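Local coordinates for protein gamma-glutamyl-gamma-aminobutyraldehyde dehydrogenase (Burkholderia cenocepacia, PDB 4LIH) that probably oxidises gamma-glutamyl-gamma-aminobutyraldehyde and related aldehydes to carboxylic acids with NAD(P)+, at residues S49-R54 with G339-P344; V283-P288 with L316-I321; M348-D353 with G386-P391; A435-T440 with T457-C462. All blocks are in the same frame, centred on the assembly; numbering follows the deposited sequence. Where two conformers were deposited one is given.

Contact 1 (S49-R54 with G339-P344)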
loop_
_atom_site.group_PDB
_atom_site.type_symbol
_atom_site.label_atom_id
_atom_site.label_comp_id
_atom_site.label_asym_id
_atom_site.label_seq_id
_atom_site.Cartn_x
_atom_site.Cartn_y
_atom_site.Cartn_z
ATOM N N SER A 49 2.447 -41.101 23.720
ATOM C CA SER A 49 3.634 -40.277 23.710
ATOM C C SER A 49 4.770 -40.968 22.974
ATOM O O SER A 49 5.089 -42.120 23.263
ATOM C CB SER A 49 4.085 -40.021 25.140
ATOM O OG SER A 49 5.129 -39.081 25.167
ATOM N N PRO A 50 5.436 -40.241 22.079
ATOM C CA PRO A 50 6.619 -40.744 21.400
ATOM C C PRO A 50 7.843 -40.933 22.287
ATOM O O PRO A 50 8.791 -41.601 21.888
ATOM C CB PRO A 50 6.940 -39.661 20.361
ATOM C CG PRO A 50 5.799 -38.706 20.342
ATOM C CD PRO A 50 4.948 -38.956 21.534
ATOM N N ILE A 51 7.816 -40.361 23.471
ATOM C CA ILE A 51 8.965 -40.367 24.337
ATOM C C ILE A 51 9.232 -41.801 24.750
ATOM O O ILE A 51 10.378 -42.265 24.717
ATOM C CB ILE A 51 8.719 -39.506 25.600
ATOM C CG1 ILE A 51 8.553 -38.021 25.180
ATOM C CG2 ILE A 51 9.877 -39.667 26.593
ATOM C CD1 ILE A 51 7.973 -37.136 26.285
ATOM N N ASP A 52 8.151 -42.480 25.127
ATOM C CA ASP A 52 8.272 -43.808 25.728
ATOM C C ASP A 52 7.084 -44.710 25.469
ATOM O O ASP A 52 7.000 -45.799 26.043
ATOM C CB ASP A 52 8.531 -43.650 27.236
ATOM C CG ASP A 52 7.393 -42.963 27.975
ATOM O OD1 ASP A 52 6.367 -42.585 27.341
ATOM O OD2 ASP A 52 7.544 -42.815 29.216
ATOM N N GLY A 53 6.167 -44.297 24.598
ATOM C CA GLY A 53 4.944 -45.084 24.344
ATOM C C GLY A 53 3.816 -45.008 25.383
ATOM O O GLY A 53 2.801 -45.689 25.230
ATOM N N ARG A 54 3.970 -44.184 26.421
ATOM C CA ARG A 54 2.938 -44.064 27.458
ATOM C C ARG A 54 1.643 -43.531 26.839
ATOM O O ARG A 54 1.681 -42.660 25.970
ATOM C CB ARG A 54 3.418 -43.175 28.638
ATOM C CG ARG A 54 3.585 -41.672 28.361
ATOM C CD ARG A 54 4.204 -40.878 29.525
ATOM N NE ARG A 54 5.620 -40.576 29.337
ATOM C CZ ARG A 54 6.286 -39.594 29.953
ATOM N NH1 ARG A 54 5.682 -38.757 30.784
ATOM N NH2 ARG A 54 7.574 -39.421 29.704
ATOM N N GLY A 339 17.737 -37.628 22.865
ATOM C CA GLY A 339 17.610 -37.803 24.311
ATOM C C GLY A 339 16.171 -37.574 24.691
ATOM O O GLY A 339 15.324 -37.310 23.815
ATOM N N ASN A 340 15.899 -37.672 25.991
ATOM C CA ASN A 340 14.563 -37.442 26.549
ATOM C C ASN A 340 14.153 -35.993 26.289
ATOM O O ASN A 340 14.799 -35.062 26.785
ATOM C CB ASN A 340 14.540 -37.734 28.063
ATOM C CG ASN A 340 13.126 -37.758 28.651
ATOM O OD1 ASN A 340 12.193 -37.179 28.109
ATOM N ND2 ASN A 340 12.967 -38.456 29.784
ATOM N N PRO A 341 13.049 -35.787 25.555
ATOM C CA PRO A 341 12.717 -34.381 25.309
ATOM C C PRO A 341 12.222 -33.617 26.544
ATOM O O PRO A 341 12.189 -32.402 26.487
ATOM C CB PRO A 341 11.644 -34.447 24.230
ATOM C CG PRO A 341 11.061 -35.781 24.338
ATOM C CD PRO A 341 12.125 -36.696 24.850
ATOM N N LEU A 342 11.921 -34.314 27.654
ATOM C CA LEU A 342 11.604 -33.662 28.917
ATOM C C LEU A 342 12.813 -33.003 29.582
ATOM O O LEU A 342 12.639 -32.217 30.530
ATOM C CB LEU A 342 10.941 -34.633 29.903
ATOM C CG LEU A 342 9.516 -35.055 29.540
ATOM C CD1 LEU A 342 9.013 -36.139 30.482
ATOM C CD2 LEU A 342 8.580 -33.852 29.535
ATOM N N ASP A 343 14.013 -33.310 29.059
ATOM C CA ASP A 343 15.269 -32.764 29.555
ATOM C C ASP A 343 15.610 -31.481 28.796
ATOM O O ASP A 343 15.789 -31.510 27.564
ATOM C CB ASP A 343 16.381 -33.807 29.356
ATOM C CG ASP A 343 17.734 -33.373 29.929
ATOM O OD1 ASP A 343 18.039 -32.157 30.033
ATOM O OD2 ASP A 343 18.506 -34.298 30.222
ATOM N N PRO A 344 15.717 -30.358 29.514
ATOM C CA PRO A 344 15.965 -29.072 28.837
ATOM C C PRO A 344 17.280 -28.928 28.101
ATOM O O PRO A 344 17.410 -27.979 27.344
ATOM C CB PRO A 344 15.879 -28.015 29.961
ATOM C CG PRO A 344 15.408 -28.720 31.170
ATOM C CD PRO A 344 15.417 -30.203 30.951
#
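Ile51 lies across the ring of Pro341, its CG1 only 3.5 Å from Pro341 CG, closer than carbon atoms usually pack. The contact joins two turns: an Asx turn at Asp52 in the link between strands 44-48 and 55-60, and a type I beta turn from Asn340 to Asp343, which also holds an Asx turn. With chi1 at -65°, CG1 is anti to the carbonyl carbon and rests on the proline ring, while Ile51 CG2 lies 3.7 Å from the side-chain oxygen Asn340 OD1. Beyond them, Ile51 CD1 meets Leu342 CG at 4.2 Å, the two side chains crossing at about a right angle. No hydrogen bond joins the segments, so the match is one of shape, and each turn is held from within. In the first, Asp52 OD1 accepts from Arg54 N at 3.0 Å, the donor standing above the carboxylate plane; in the conformer given, Arg54 NE adds a salt bridge to the same oxygen from the opposite face. Helix 106-117 packs beside the pair, with Leu115 against Ile51 and Leu111 against Leu342. In the second turn, Asn340 OD1 accepts from Leu342 N at 2.9 Å, the N-H standing above the carbonyl plane, 45° out of it.

Contact 2 (V283-P288 with L316-I321)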
loop_
_atom_site.group_PDB
_atom_site.type_symbol
_atom_site.label_atom_id
_atom_site.label_comp_id
_atom_site.label_asym_id
_atom_site.label_seq_id
_atom_site.Cartn_x
_atom_site.Cartn_y
_atom_site.Cartn_z
ATOM N N VAL A 283 26.179 -23.494 -0.090
ATOM C CA VAL A 283 27.313 -22.864 0.605
ATOM C C VAL A 283 28.439 -22.686 -0.369
ATOM O O VAL A 283 28.986 -23.656 -0.855
ATOM C CB VAL A 283 27.788 -23.666 1.799
ATOM C CG1 VAL A 283 28.834 -22.903 2.577
ATOM C CG2 VAL A 283 26.651 -23.997 2.704
ATOM N N LEU A 284 28.761 -21.414 -0.626
ATOM C CA LEU A 284 29.794 -21.010 -1.533
ATOM C C LEU A 284 31.132 -20.718 -0.829
ATOM O O LEU A 284 31.167 -20.423 0.353
ATOM C CB LEU A 284 29.347 -19.791 -2.315
ATOM C CG LEU A 284 28.150 -20.044 -3.230
ATOM C CD1 LEU A 284 27.492 -18.754 -3.647
ATOM C CD2 LEU A 284 28.630 -20.809 -4.436
ATOM N N PRO A 285 32.241 -20.765 -1.587
ATOM C CA PRO A 285 33.599 -20.555 -1.011
ATOM C C PRO A 285 33.784 -19.228 -0.240
ATOM O O PRO A 285 34.509 -19.183 0.774
ATOM C CB PRO A 285 34.488 -20.573 -2.243
ATOM C CG PRO A 285 33.752 -21.428 -3.225
ATOM C CD PRO A 285 32.305 -21.053 -3.026
ATOM N N ASP A 286 33.105 -18.165 -0.688
ATOM C CA ASP A 286 33.203 -16.886 -0.002
ATOM C C ASP A 286 32.147 -16.682 1.100
ATOM O O ASP A 286 31.895 -15.554 1.519
ATOM C CB ASP A 286 33.218 -15.737 -1.004
ATOM C CG ASP A 286 31.913 -15.595 -1.774
ATOM O OD1 ASP A 286 30.896 -16.238 -1.457
ATOM O OD2 ASP A 286 31.928 -14.844 -2.736
ATOM N N CYS A 287 31.537 -17.768 1.571
ATOM C CA CYS A 287 30.650 -17.733 2.749
ATOM C C CYS A 287 31.293 -16.898 3.854
ATOM O O CYS A 287 32.463 -17.142 4.166
ATOM C CB CYS A 287 30.446 -19.166 3.221
ATOM S SG CYS A 287 29.529 -19.404 4.739
ATOM N N PRO A 288 30.562 -15.899 4.429
ATOM C CA PRO A 288 31.211 -15.026 5.411
ATOM C C PRO A 288 31.743 -15.731 6.665
ATOM O O PRO A 288 32.769 -15.334 7.169
ATOM C CB PRO A 288 30.132 -13.967 5.763
ATOM C CG PRO A 288 28.838 -14.497 5.277
ATOM C CD PRO A 288 29.102 -15.665 4.347
ATOM N N LEU A 316 24.132 -28.224 -0.537
ATOM C CA LEU A 316 24.933 -28.100 -1.725
ATOM C C LEU A 316 26.168 -27.297 -1.327
ATOM O O LEU A 316 26.045 -26.137 -0.892
ATOM C CB LEU A 316 24.174 -27.338 -2.792
ATOM C CG LEU A 316 23.197 -28.088 -3.685
ATOM C CD1 LEU A 316 22.199 -28.902 -2.910
ATOM C CD2 LEU A 316 22.450 -27.153 -4.644
ATOM N N VAL A 317 27.341 -27.894 -1.490
ATOM C CA VAL A 317 28.586 -27.282 -1.038
ATOM C C VAL A 317 29.634 -27.284 -2.141
ATOM O O VAL A 317 29.813 -28.265 -2.831
ATOM C CB VAL A 317 29.121 -28.002 0.211
ATOM C CG1 VAL A 317 29.374 -29.464 -0.056
ATOM C CG2 VAL A 317 30.367 -27.316 0.742
ATOM N N HIS A 318 30.332 -26.180 -2.302
ATOM C CA HIS A 318 31.316 -26.065 -3.365
ATOM C C HIS A 318 32.514 -26.972 -3.068
ATOM O O HIS A 318 32.977 -27.053 -1.948
ATOM C CB HIS A 318 31.770 -24.606 -3.510
ATOM C CG HIS A 318 32.558 -24.339 -4.748
ATOM N ND1 HIS A 318 33.886 -24.703 -4.883
ATOM C CD2 HIS A 318 32.234 -23.682 -5.884
ATOM C CE1 HIS A 318 34.322 -24.330 -6.074
ATOM N NE2 HIS A 318 33.339 -23.708 -6.702
ATOM N N ARG A 319 33.021 -27.641 -4.090
ATOM C CA ARG A 319 34.156 -28.580 -3.930
ATOM C C ARG A 319 35.333 -28.028 -3.134
ATOM O O ARG A 319 35.953 -28.759 -2.349
ATOM C CB ARG A 319 34.646 -29.051 -5.308
ATOM C CG ARG A 319 35.533 -30.295 -5.242
ATOM C CD ARG A 319 35.934 -30.787 -6.626
ATOM N NE ARG A 319 34.781 -31.030 -7.490
ATOM C CZ ARG A 319 33.998 -32.103 -7.440
ATOM N NH1 ARG A 319 34.212 -33.074 -6.574
ATOM N NH2 ARG A 319 32.991 -32.216 -8.288
ATOM N N ASP A 320 35.619 -26.737 -3.322
ATOM C CA ASP A 320 36.778 -26.084 -2.763
ATOM C C ASP A 320 36.735 -26.085 -1.246
ATOM O O ASP A 320 37.768 -26.167 -0.608
ATOM C CB ASP A 320 36.889 -24.621 -3.263
ATOM C CG ASP A 320 37.415 -24.505 -4.694
ATOM O OD1 ASP A 320 37.730 -25.531 -5.326
ATOM O OD2 ASP A 320 37.506 -23.372 -5.193
ATOM N N ILE A 321 35.538 -25.968 -0.670
ATOM C CA ILE A 321 35.384 -25.914 0.782
ATOM C C ILE A 321 34.747 -27.181 1.359
ATOM O O ILE A 321 34.523 -27.262 2.568
ATOM C CB ILE A 321 34.569 -24.683 1.225
ATOM C CG1 ILE A 321 33.171 -24.657 0.580
ATOM C CG2 ILE A 321 35.334 -23.401 0.900
ATOM C CD1 ILE A 321 32.197 -23.775 1.345
#
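Pro285 and His318 set the geometry here: the two side chains cross at about a right angle, with Pro285 CG over one face of the imidazole. This CH-pi contact has Pro285 CG 3.7 Å from the His318 ring centroid, offset toward the CG side of the ring, and Pro285 CD continues it to His318 CB. The imidazole is turned for this by a chi1 of -168°, which sets CG anti to the backbone N. Its edge is occupied as well, for His318 ND1 accepts from Asp320 N at 3.1 Å, with that nitrogen near the ring plane. His318 stands at the N-cap position before helix 319-333, and this is a capping bond, consistent with an unprotonated ND1. Ile321 comes up from the first turn of the helix. Its CG1 takes the crowded position between the backbone N and carbonyl carbon, and chi2 (160°) sets CD1 anti to CA. Ile321 CD1 touches Val283 CG1 at 3.7 Å, where the two side chains cross at about a right angle, and Leu284 O at 3.6 Å. Its other branch, CG2, lies against Pro285 CA. Two backbone bonds pair the strands: Val283 N to Leu316 O at 2.8 Å and His318 N to Val283 O at 3.2 Å. Phe417 also meets the His318 ring, with the planes at about 80°. Parallel strands 280-283 and 314-318, linked through helix 290-302, make up a beta-alpha-beta crossover, the recurrent unit of the alpha/beta catalytic domain in aldehyde dehydrogenases.

Contact 3 (M348-D353 with G386-P391)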
loop_
_atom_site.group_PDB
_atom_site.type_symbol
_atom_site.label_atom_id
_atom_site.label_comp_id
_atom_site.label_asym_id
_atom_site.label_seq_id
_atom_site.Cartn_x
_atom_site.Cartn_y
_atom_site.Cartn_z
ATOM N N MET A 348 17.682 -32.850 20.249
ATOM C CA MET A 348 16.958 -33.804 19.382
ATOM C C MET A 348 16.068 -34.690 20.235
ATOM O O MET A 348 16.557 -35.428 21.115
ATOM C CB MET A 348 17.928 -34.713 18.625
ATOM C CG MET A 348 17.261 -35.823 17.826
ATOM S SD MET A 348 17.165 -35.496 16.075
ATOM C CE MET A 348 18.823 -35.937 15.588
ATOM N N GLY A 349 14.779 -34.675 19.939
ATOM C CA GLY A 349 13.804 -35.474 20.683
ATOM C C GLY A 349 13.420 -36.746 19.947
ATOM O O GLY A 349 14.235 -37.364 19.323
ATOM N N ALA A 350 12.168 -37.123 20.051
ATOM C CA ALA A 350 11.665 -38.410 19.572
ATOM C C ALA A 350 11.003 -38.220 18.240
ATOM O O ALA A 350 10.382 -37.175 18.007
ATOM C CB ALA A 350 10.662 -38.979 20.565
ATOM N N ILE A 351 11.110 -39.235 17.387
ATOM C CA ILE A 351 10.296 -39.337 16.160
ATOM C C ILE A 351 8.859 -39.673 16.529
ATOM O O ILE A 351 8.602 -40.383 17.509
ATOM C CB ILE A 351 10.889 -40.389 15.210
ATOM C CG1 ILE A 351 12.350 -40.032 14.910
ATOM C CG2 ILE A 351 10.047 -40.511 13.942
ATOM C CD1 ILE A 351 12.524 -38.675 14.199
ATOM N N VAL A 352 7.892 -39.169 15.768
ATOM C CA VAL A 352 6.519 -39.109 16.285
ATOM C C VAL A 352 5.888 -40.476 16.607
ATOM O O VAL A 352 5.170 -40.598 17.600
ATOM C CB VAL A 352 5.602 -38.298 15.372
ATOM C CG1 VAL A 352 5.243 -39.088 14.134
ATOM C CG2 VAL A 352 4.344 -37.879 16.132
ATOM N N ASP A 353 6.180 -41.490 15.792
ATOM C CA ASP A 353 5.739 -42.868 16.038
ATOM C C ASP A 353 6.582 -43.901 15.292
ATOM O O ASP A 353 7.497 -43.564 14.550
ATOM C CB ASP A 353 4.223 -43.052 15.767
ATOM C CG ASP A 353 3.806 -42.761 14.318
ATOM O OD1 ASP A 353 4.606 -42.836 13.368
ATOM O OD2 ASP A 353 2.612 -42.500 14.105
ATOM N N GLY A 386 10.274 -45.530 23.235
ATOM C CA GLY A 386 10.086 -44.400 22.312
ATOM C C GLY A 386 10.886 -44.538 21.026
ATOM O O GLY A 386 11.588 -45.536 20.813
ATOM N N PHE A 387 10.800 -43.515 20.175
ATOM C CA PHE A 387 11.256 -43.607 18.791
ATOM C C PHE A 387 12.339 -42.579 18.522
ATOM O O PHE A 387 12.069 -41.413 18.531
ATOM C CB PHE A 387 10.056 -43.410 17.889
ATOM C CG PHE A 387 8.909 -44.306 18.262
ATOM C CD1 PHE A 387 9.002 -45.654 18.014
ATOM C CD2 PHE A 387 7.810 -43.821 18.933
ATOM C CE1 PHE A 387 7.982 -46.516 18.379
ATOM C CE2 PHE A 387 6.790 -44.654 19.293
ATOM C CZ PHE A 387 6.867 -45.999 19.041
ATOM N N TYR A 388 13.568 -43.053 18.313
ATOM C CA TYR A 388 14.767 -42.199 18.289
ATOM C C TYR A 388 15.751 -42.681 17.214
ATOM O O TYR A 388 15.932 -43.880 17.039
ATOM C CB TYR A 388 15.465 -42.219 19.637
ATOM C CG TYR A 388 14.634 -41.731 20.805
ATOM C CD1 TYR A 388 14.551 -40.377 21.128
ATOM C CD2 TYR A 388 13.934 -42.614 21.569
ATOM C CE1 TYR A 388 13.790 -39.937 22.191
ATOM C CE2 TYR A 388 13.180 -42.190 22.658
ATOM C CZ TYR A 388 13.079 -40.861 22.947
ATOM O OH TYR A 388 12.326 -40.461 24.047
ATOM N N VAL A 389 16.353 -41.736 16.500
ATOM C CA VAL A 389 17.281 -42.033 15.396
ATOM C C VAL A 389 18.333 -40.945 15.428
ATOM O O VAL A 389 18.036 -39.767 15.686
ATOM C CB VAL A 389 16.538 -42.196 14.034
ATOM C CG1 VAL A 389 15.788 -40.943 13.644
ATOM C CG2 VAL A 389 17.475 -42.631 12.919
ATOM N N GLU A 390 19.576 -41.344 15.222
ATOM C CA GLU A 390 20.689 -40.407 15.220
ATOM C C GLU A 390 20.592 -39.369 14.089
ATOM O O GLU A 390 20.054 -39.664 13.021
ATOM C CB GLU A 390 22.017 -41.138 15.078
ATOM C CG GLU A 390 22.393 -42.059 16.217
ATOM C CD GLU A 390 23.536 -42.999 15.866
ATOM O OE1 GLU A 390 23.668 -43.409 14.690
ATOM O OE2 GLU A 390 24.337 -43.280 16.780
ATOM N N PRO A 391 21.172 -38.169 14.301
ATOM C CA PRO A 391 21.311 -37.253 13.148
ATOM C C PRO A 391 22.274 -37.842 12.123
ATOM O O PRO A 391 23.391 -38.245 12.474
ATOM C CB PRO A 391 21.868 -35.983 13.777
ATOM C CG PRO A 391 22.641 -36.479 14.958
ATOM C CD PRO A 391 21.886 -37.666 15.484
HETATM O O HOH W 1 15.403 -38.909 17.204
#
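Phe387 O accepts from Ile351 N in a short hydrogen bond of 2.6 Å, bent to 145° at the hydrogen, with the donor tilted 28° from the carbonyl plane. It is the one direct hydrogen bond between the segments. The next link is made by water 1, which donates to Gly349 O at 2.9 Å and accepts from Val389 N at 3.1 Å, bridging the backbones where they lie too far apart to pair directly. Side chains fill the space around these links. The backbone of Asp353 passes over one face of the Phe387 ring: Asp353 CA makes a CH-pi contact, 4.1 Å from the Phe387 ring centroid, and its carbonyl carbon sits above the ring centre, while Ile351 O approaches the ring edge. The Asp353 carboxylate forms a salt bridge with Lys203 and caps helix 354-370 through Gln356 N. Further along, Ile351 CG1 meets Val389 CG1 at 3.8 Å, and the Tyr388 ring brings CE1 to within 3.7 Å of Ala350 CB. At the far end Met348 is bent at its second and third torsions; chi3, at 80°, sets CE against the Pro391 ring, 3.5 Å from both CB and CD. Thus an irregular loop packs along the start of strand 388-395 without becoming a regular partner in its sheet. The chemistry implies a largely apolar attachment, in which one hydrogen bond and one water are the direct and water-mediated polar links between the two segments.

Contact 4 (A435-T440 with T457-C462)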
loop_
_atom_site.group_PDB
_atom_site.type_symbol
_atom_site.label_atom_id
_atom_site.label_comp_id
_atom_site.label_asym_id
_atom_site.label_seq_id
_atom_site.Cartn_x
_atom_site.Cartn_y
_atom_site.Cartn_z
ATOM N N ALA A 435 11.413 -23.532 0.179
ATOM C CA ALA A 435 12.428 -22.663 0.665
ATOM C C ALA A 435 13.744 -23.039 0.050
ATOM O O ALA A 435 13.885 -24.119 -0.586
ATOM C CB ALA A 435 12.481 -22.720 2.180
ATOM N N ALA A 436 14.689 -22.119 0.228
ATOM C CA ALA A 436 16.048 -22.284 -0.236
ATOM C C ALA A 436 16.965 -21.334 0.528
ATOM O O ALA A 436 16.527 -20.365 1.168
ATOM C CB ALA A 436 16.088 -22.000 -1.732
ATOM N N ALA A 437 18.259 -21.588 0.452
ATOM C CA ALA A 437 19.236 -20.632 1.015
ATOM C C ALA A 437 20.535 -20.569 0.249
ATOM O O ALA A 437 20.865 -21.520 -0.470
ATOM C CB ALA A 437 19.510 -21.004 2.447
ATOM N N VAL A 438 21.238 -19.420 0.346
ATOM C CA VAL A 438 22.558 -19.263 -0.233
ATOM C C VAL A 438 23.467 -18.527 0.754
ATOM O O VAL A 438 23.016 -17.622 1.465
ATOM C CB VAL A 438 22.560 -18.567 -1.627
ATOM C CG1 VAL A 438 21.898 -17.184 -1.585
ATOM C CG2 VAL A 438 23.964 -18.578 -2.189
ATOM N N TRP A 439 24.712 -19.003 0.846
ATOM C CA TRP A 439 25.715 -18.383 1.729
ATOM C C TRP A 439 26.856 -17.825 0.914
ATOM O O TRP A 439 27.606 -18.590 0.285
ATOM C CB TRP A 439 26.279 -19.371 2.755
ATOM C CG TRP A 439 25.237 -19.953 3.686
ATOM C CD1 TRP A 439 24.243 -20.817 3.341
ATOM C CD2 TRP A 439 25.044 -19.658 5.087
ATOM N NE1 TRP A 439 23.497 -21.118 4.418
ATOM C CE2 TRP A 439 23.926 -20.396 5.504
ATOM C CE3 TRP A 439 25.718 -18.857 6.020
ATOM C CZ2 TRP A 439 23.483 -20.407 6.837
ATOM C CZ3 TRP A 439 25.261 -18.823 7.334
ATOM C CH2 TRP A 439 24.136 -19.587 7.729
ATOM N N THR A 440 27.023 -16.501 0.976
ATOM C CA THR A 440 28.023 -15.782 0.207
ATOM C C THR A 440 28.219 -14.391 0.799
ATOM O O THR A 440 27.272 -13.769 1.295
ATOM C CB THR A 440 27.652 -15.656 -1.289
ATOM O OG1 THR A 440 28.705 -14.991 -1.993
ATOM C CG2 THR A 440 26.319 -14.879 -1.506
ATOM N N THR A 457 10.414 -18.893 0.339
ATOM C CA THR A 457 11.351 -18.215 1.254
ATOM C C THR A 457 12.792 -18.478 0.856
ATOM O O THR A 457 13.191 -19.631 0.680
ATOM C CB THR A 457 11.143 -18.654 2.725
ATOM O OG1 THR A 457 9.785 -18.482 3.128
ATOM C CG2 THR A 457 12.037 -17.897 3.731
ATOM N N VAL A 458 13.601 -17.423 0.654
ATOM C CA VAL A 458 14.993 -17.600 0.389
ATOM C C VAL A 458 15.779 -16.904 1.509
ATOM O O VAL A 458 15.594 -15.703 1.764
ATOM C CB VAL A 458 15.429 -17.086 -1.009
ATOM C CG1 VAL A 458 16.919 -17.252 -1.178
ATOM C CG2 VAL A 458 14.684 -17.819 -2.135
ATOM N N TRP A 459 16.546 -17.704 2.243
ATOM C CA TRP A 459 17.437 -17.210 3.284
ATOM C C TRP A 459 18.867 -16.977 2.715
ATOM O O TRP A 459 19.413 -17.804 1.953
ATOM C CB TRP A 459 17.511 -18.185 4.442
ATOM C CG TRP A 459 16.231 -18.415 5.173
ATOM C CD1 TRP A 459 15.593 -17.557 6.018
ATOM C CD2 TRP A 459 15.459 -19.605 5.152
ATOM N NE1 TRP A 459 14.457 -18.141 6.516
ATOM C CE2 TRP A 459 14.344 -19.399 6.001
ATOM C CE3 TRP A 459 15.619 -20.851 4.540
ATOM C CZ2 TRP A 459 13.372 -20.398 6.221
ATOM C CZ3 TRP A 459 14.676 -21.824 4.769
ATOM C CH2 TRP A 459 13.591 -21.620 5.612
ATOM N N VAL A 460 19.445 -15.821 3.042
ATOM C CA VAL A 460 20.804 -15.504 2.614
ATOM C C VAL A 460 21.695 -15.405 3.878
ATOM O O VAL A 460 21.429 -14.627 4.798
ATOM C CB VAL A 460 20.882 -14.235 1.698
ATOM C CG1 VAL A 460 22.342 -13.926 1.353
ATOM C CG2 VAL A 460 20.027 -14.419 0.431
ATOM N N ASN A 461 22.729 -16.237 3.946
ATOM C CA ASN A 461 23.625 -16.268 5.115
ATOM C C ASN A 461 22.885 -16.532 6.416
ATOM O O ASN A 461 23.279 -16.057 7.457
ATOM C CB ASN A 461 24.512 -14.998 5.195
ATOM C CG ASN A 461 25.297 -14.770 3.950
ATOM O OD1 ASN A 461 25.614 -15.722 3.244
ATOM N ND2 ASN A 461 25.669 -13.511 3.673
ATOM N N CYS A 462 21.821 -17.343 6.290
ATOM C CA CYS A 462 21.034 -17.820 7.369
ATOM C C CYS A 462 20.207 -18.993 6.843
ATOM O O CYS A 462 20.316 -19.366 5.663
ATOM C CB CYS A 462 20.127 -16.717 8.007
ATOM S SG CYS A 462 18.949 -15.942 6.917
#
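Strands 435-439 and 457-460 run parallel, 18° apart in direction with axes 4.5 Å from each other, and four backbone bonds pair them, from Ala436 N to Thr457 O (2.9 Å) at one end to Asn461 N to Val438 O (2.9 Å) at the other. Past the last rung the side chain of Asn461 takes over from the backbone. Its OD1 accepts from Thr440 N at 2.8 Å, in plane and on a lone pair, and its ND2 donates to Thr440 O at 2.9 Å from above that carbonyl's plane. The side-chain amide thus continues the pairing in the manner of a peptide group, two bonds restricting its rotation. Asn461 has left-handed backbone angles, and the chain turns there across one face of the Trp439 indole: Asn461 CA makes a CH-pi contact 3.7 Å from the centroid of the Trp439 six-membered ring, and Cys462 N lies over the rim. Cys462 O, close by, is buried with no polar partner. On the same face as Ala435, Trp459 brings CZ3 to 3.5 Å from Ala435 CB; on the other, Val438 and Val460 lie side by side. Helix 443-452, which links the strands as a beta-alpha-beta crossover, packs on Val438 and Val458. Trp439 lies against helix 290-302, strand 280-283 flanks strand 435-439, and a strand of a second subunit pairs with 457-460, carrying the sheet across the interface.

The four contacts fall into two touching pairs. Contacts 1 and 3, with centres 9 Å apart, share the loop before helix 354-370: Tyr388 OH lies 2.7 Å from Ile51 O, a probable hydrogen bond, and Pro50 packs on the backbone of Ile351 and Val352. Contacts 2 and 4, with centres 13 Å apart, meet at strand 435-439 and just past its end, where Asp286 OD1 lies 2.6 Å from Thr440 OG1, a probable hydrogen bond. Contacts 2, 3 and 4 all reach one mixed sheet, yet the nearest atoms of contacts 3 and 4 are about 17 Å apart. Contact 4 alone approaches the predicted active site, the side chain of Thr457 being about 8 Å from that of Glu274.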